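Local coordinates for mitochondrial RNA-binding protein 2 (Trypanosoma brucei, PDB 2GIA) that binds guide RNA, and probably mRNA, as part of the MRP1/MRP2 complex, a matchmaker that brings RNAs together for mitochondrial RNA editing, at residues R91-M96 against F162-E167. Numbering follows the deposited sequence.
Sequences RVVSVM and FEWTVE
Strands 91-96 and 162-167 meet face to face rather than edge to edge: their axes come no nearer than 9.2 Å and cross at -80°, so the contact is carried by side chains, all of it apolar.

The F162 ring takes the closest approach. Its CG stands anti to the backbone N, and V92 CG1, also anti to its own N, lies 3.4 Å from F162 CE2, the two side chains crossing at about a right angle. V93 CG1 reaches the same ring at its edge, 4.1 Å from F162 CD2.

That methyl also serves the indole. V93 has CG1 in the crowded position between N and the carbonyl carbon (chi1 62°), W164 holds CG in the equivalent place, and the two side chains reach toward each other, tip to tip. V93 CG1 stands above the indole plane, displaced outward on the pyrrole side, 3.6 Å from W164 NE1. V95 CG2 abuts the indole edge in plane, 3.9 Å from W164 CZ2. The polar NE1 of this buried ring is satisfied by S143 OG.

Two consecutive valines can both point at the partner because V92 and V93 form a classic beta bulge opposite Y75; V92 psi of -40° marks the break from regular strand geometry. Y75, on strand 70-78, also meets the W164 ring. The contact thus crosses strands that are outermost, within this chain, in two four-stranded antiparallel sheets, consistent with the Whirly-type (sPC4-like) fold of the MRP family, flanked by strands 70-78 and 137-145, with L62 of strand 60-67 also touching W164.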
loop_
_atom_site.group_PDB
_atom_site.type_symbol
_atom_site.label_atom_id
_atom_site.label_comp_id
_atom_site.label_asym_id
_atom_site.label_seq_id
_atom_site.Cartn_x
_atom_site.Cartn_y
_atom_site.Cartn_z
ATOM N N ARG D 91 -4.268 -7.122 -31.806
ATOM C CA ARG D 91 -3.807 -5.791 -31.413
ATOM C C ARG D 91 -3.855 -4.823 -32.587
ATOM O O ARG D 91 -3.220 -5.029 -33.619
ATOM C CB ARG D 91 -2.396 -5.909 -30.859
ATOM C CG ARG D 91 -1.741 -4.638 -30.332
ATOM C CD ARG D 91 -0.448 -5.066 -29.644
ATOM N NE ARG D 91 0.634 -4.097 -29.736
ATOM C CZ ARG D 91 1.233 -3.736 -30.864
ATOM N NH1 ARG D 91 0.859 -4.257 -32.024
ATOM N NH2 ARG D 91 2.221 -2.853 -30.831
ATOM N N VAL D 92 -4.618 -3.760 -32.410
ATOM C CA VAL D 92 -4.800 -2.752 -33.440
ATOM C C VAL D 92 -3.862 -1.581 -33.266
ATOM O O VAL D 92 -3.312 -1.044 -34.243
ATOM C CB VAL D 92 -6.253 -2.228 -33.421
ATOM C CG1 VAL D 92 -6.378 -1.008 -34.310
ATOM C CG2 VAL D 92 -7.199 -3.312 -33.879
ATOM N N VAL D 93 -3.659 -1.177 -32.018
ATOM C CA VAL D 93 -2.798 -0.038 -31.752
ATOM C C VAL D 93 -2.213 -0.069 -30.341
ATOM O O VAL D 93 -2.837 -0.594 -29.417
ATOM C CB VAL D 93 -3.582 1.280 -31.985
ATOM C CG1 VAL D 93 -4.755 1.377 -31.027
ATOM C CG2 VAL D 93 -2.652 2.459 -31.849
ATOM N N SER D 94 -1.008 0.480 -30.190
ATOM C CA SER D 94 -0.315 0.498 -28.908
ATOM C C SER D 94 0.196 1.916 -28.603
ATOM O O SER D 94 0.903 2.532 -29.413
ATOM C CB SER D 94 0.811 -0.535 -28.972
ATOM O OG SER D 94 1.721 -0.466 -27.893
ATOM N N VAL D 95 -0.214 2.449 -27.450
ATOM C CA VAL D 95 0.171 3.795 -27.003
ATOM C C VAL D 95 1.167 3.676 -25.847
ATOM O O VAL D 95 0.917 2.969 -24.853
ATOM C CB VAL D 95 -1.049 4.570 -26.475
ATOM C CG1 VAL D 95 -0.613 5.948 -25.945
ATOM C CG2 VAL D 95 -2.100 4.698 -27.554
ATOM N N MET D 96 2.291 4.363 -25.946
ATOM C CA MET D 96 3.246 4.275 -24.866
ATOM C C MET D 96 3.275 5.588 -24.152
ATOM O O MET D 96 3.561 6.615 -24.746
ATOM C CB MET D 96 4.617 3.922 -25.391
ATOM C CG MET D 96 4.639 2.610 -26.131
ATOM S SD MET D 96 6.318 1.954 -26.104
ATOM C CE MET D 96 7.294 3.388 -26.660
ATOM N N PHE D 162 -7.280 5.966 -36.572
ATOM C CA PHE D 162 -8.154 5.008 -35.896
ATOM C C PHE D 162 -8.637 5.577 -34.553
ATOM O O PHE D 162 -7.826 5.872 -33.669
ATOM C CB PHE D 162 -7.426 3.667 -35.670
ATOM C CG PHE D 162 -8.248 2.655 -34.913
ATOM C CD1 PHE D 162 -9.516 2.291 -35.365
ATOM C CD2 PHE D 162 -7.773 2.093 -33.730
ATOM C CE1 PHE D 162 -10.302 1.380 -34.647
ATOM C CE2 PHE D 162 -8.551 1.183 -33.006
ATOM C CZ PHE D 162 -9.818 0.825 -33.464
ATOM N N GLU D 163 -9.952 5.734 -34.420
ATOM C CA GLU D 163 -10.560 6.265 -33.211
ATOM C C GLU D 163 -11.091 5.149 -32.317
ATOM O O GLU D 163 -11.767 4.234 -32.786
ATOM C CB GLU D 163 -11.700 7.203 -33.577
ATOM C CG GLU D 163 -11.246 8.580 -34.037
ATOM C CD GLU D 163 -12.418 9.459 -34.456
ATOM O OE1 GLU D 163 -13.508 9.324 -33.854
ATOM O OE2 GLU D 163 -12.255 10.290 -35.377
ATOM N N TRP D 164 -10.792 5.222 -31.025
ATOM C CA TRP D 164 -11.255 4.180 -30.116
ATOM C C TRP D 164 -11.507 4.747 -28.724
ATOM O O TRP D 164 -10.930 5.768 -28.358
ATOM C CB TRP D 164 -10.230 3.048 -30.061
ATOM C CG TRP D 164 -8.815 3.491 -29.733
ATOM C CD1 TRP D 164 -7.899 4.068 -30.586
ATOM C CD2 TRP D 164 -8.131 3.294 -28.484
ATOM N NE1 TRP D 164 -6.688 4.228 -29.939
ATOM C CE2 TRP D 164 -6.806 3.770 -28.655
ATOM C CE3 TRP D 164 -8.516 2.772 -27.242
ATOM C CZ2 TRP D 164 -5.857 3.716 -27.618
ATOM C CZ3 TRP D 164 -7.573 2.718 -26.218
ATOM C CH2 TRP D 164 -6.261 3.195 -26.412
ATOM N N THR D 165 -12.376 4.078 -27.969
ATOM C CA THR D 165 -12.757 4.502 -26.611
ATOM C C THR D 165 -12.810 3.285 -25.703
ATOM O O THR D 165 -13.297 2.228 -26.124
ATOM C CB THR D 165 -14.197 5.115 -26.573
ATOM O OG1 THR D 165 -14.267 6.260 -27.423
ATOM C CG2 THR D 165 -14.561 5.572 -25.168
ATOM N N VAL D 166 -12.332 3.430 -24.463
ATOM C CA VAL D 166 -12.404 2.329 -23.501
ATOM C C VAL D 166 -13.020 2.898 -22.226
ATOM O O VAL D 166 -12.493 3.849 -21.655
ATOM C CB VAL D 166 -11.012 1.724 -23.179
ATOM C CG1 VAL D 166 -11.143 0.647 -22.084
ATOM C CG2 VAL D 166 -10.422 1.077 -24.433
ATOM N N GLU D 167 -14.152 2.338 -21.816
ATOM C CA GLU D 167 -14.845 2.754 -20.612
ATOM C C GLU D 167 -14.266 1.942 -19.436
ATOM O O GLU D 167 -14.007 0.742 -19.561
ATOM C CB GLU D 167 -16.355 2.437 -20.700
ATOM C CG GLU D 167 -17.148 3.203 -21.783
ATOM C CD GLU D 167 -17.005 4.708 -21.665
ATOM O OE1 GLU D 167 -16.668 5.222 -20.570
ATOM O OE2 GLU D 167 -17.236 5.393 -22.674
#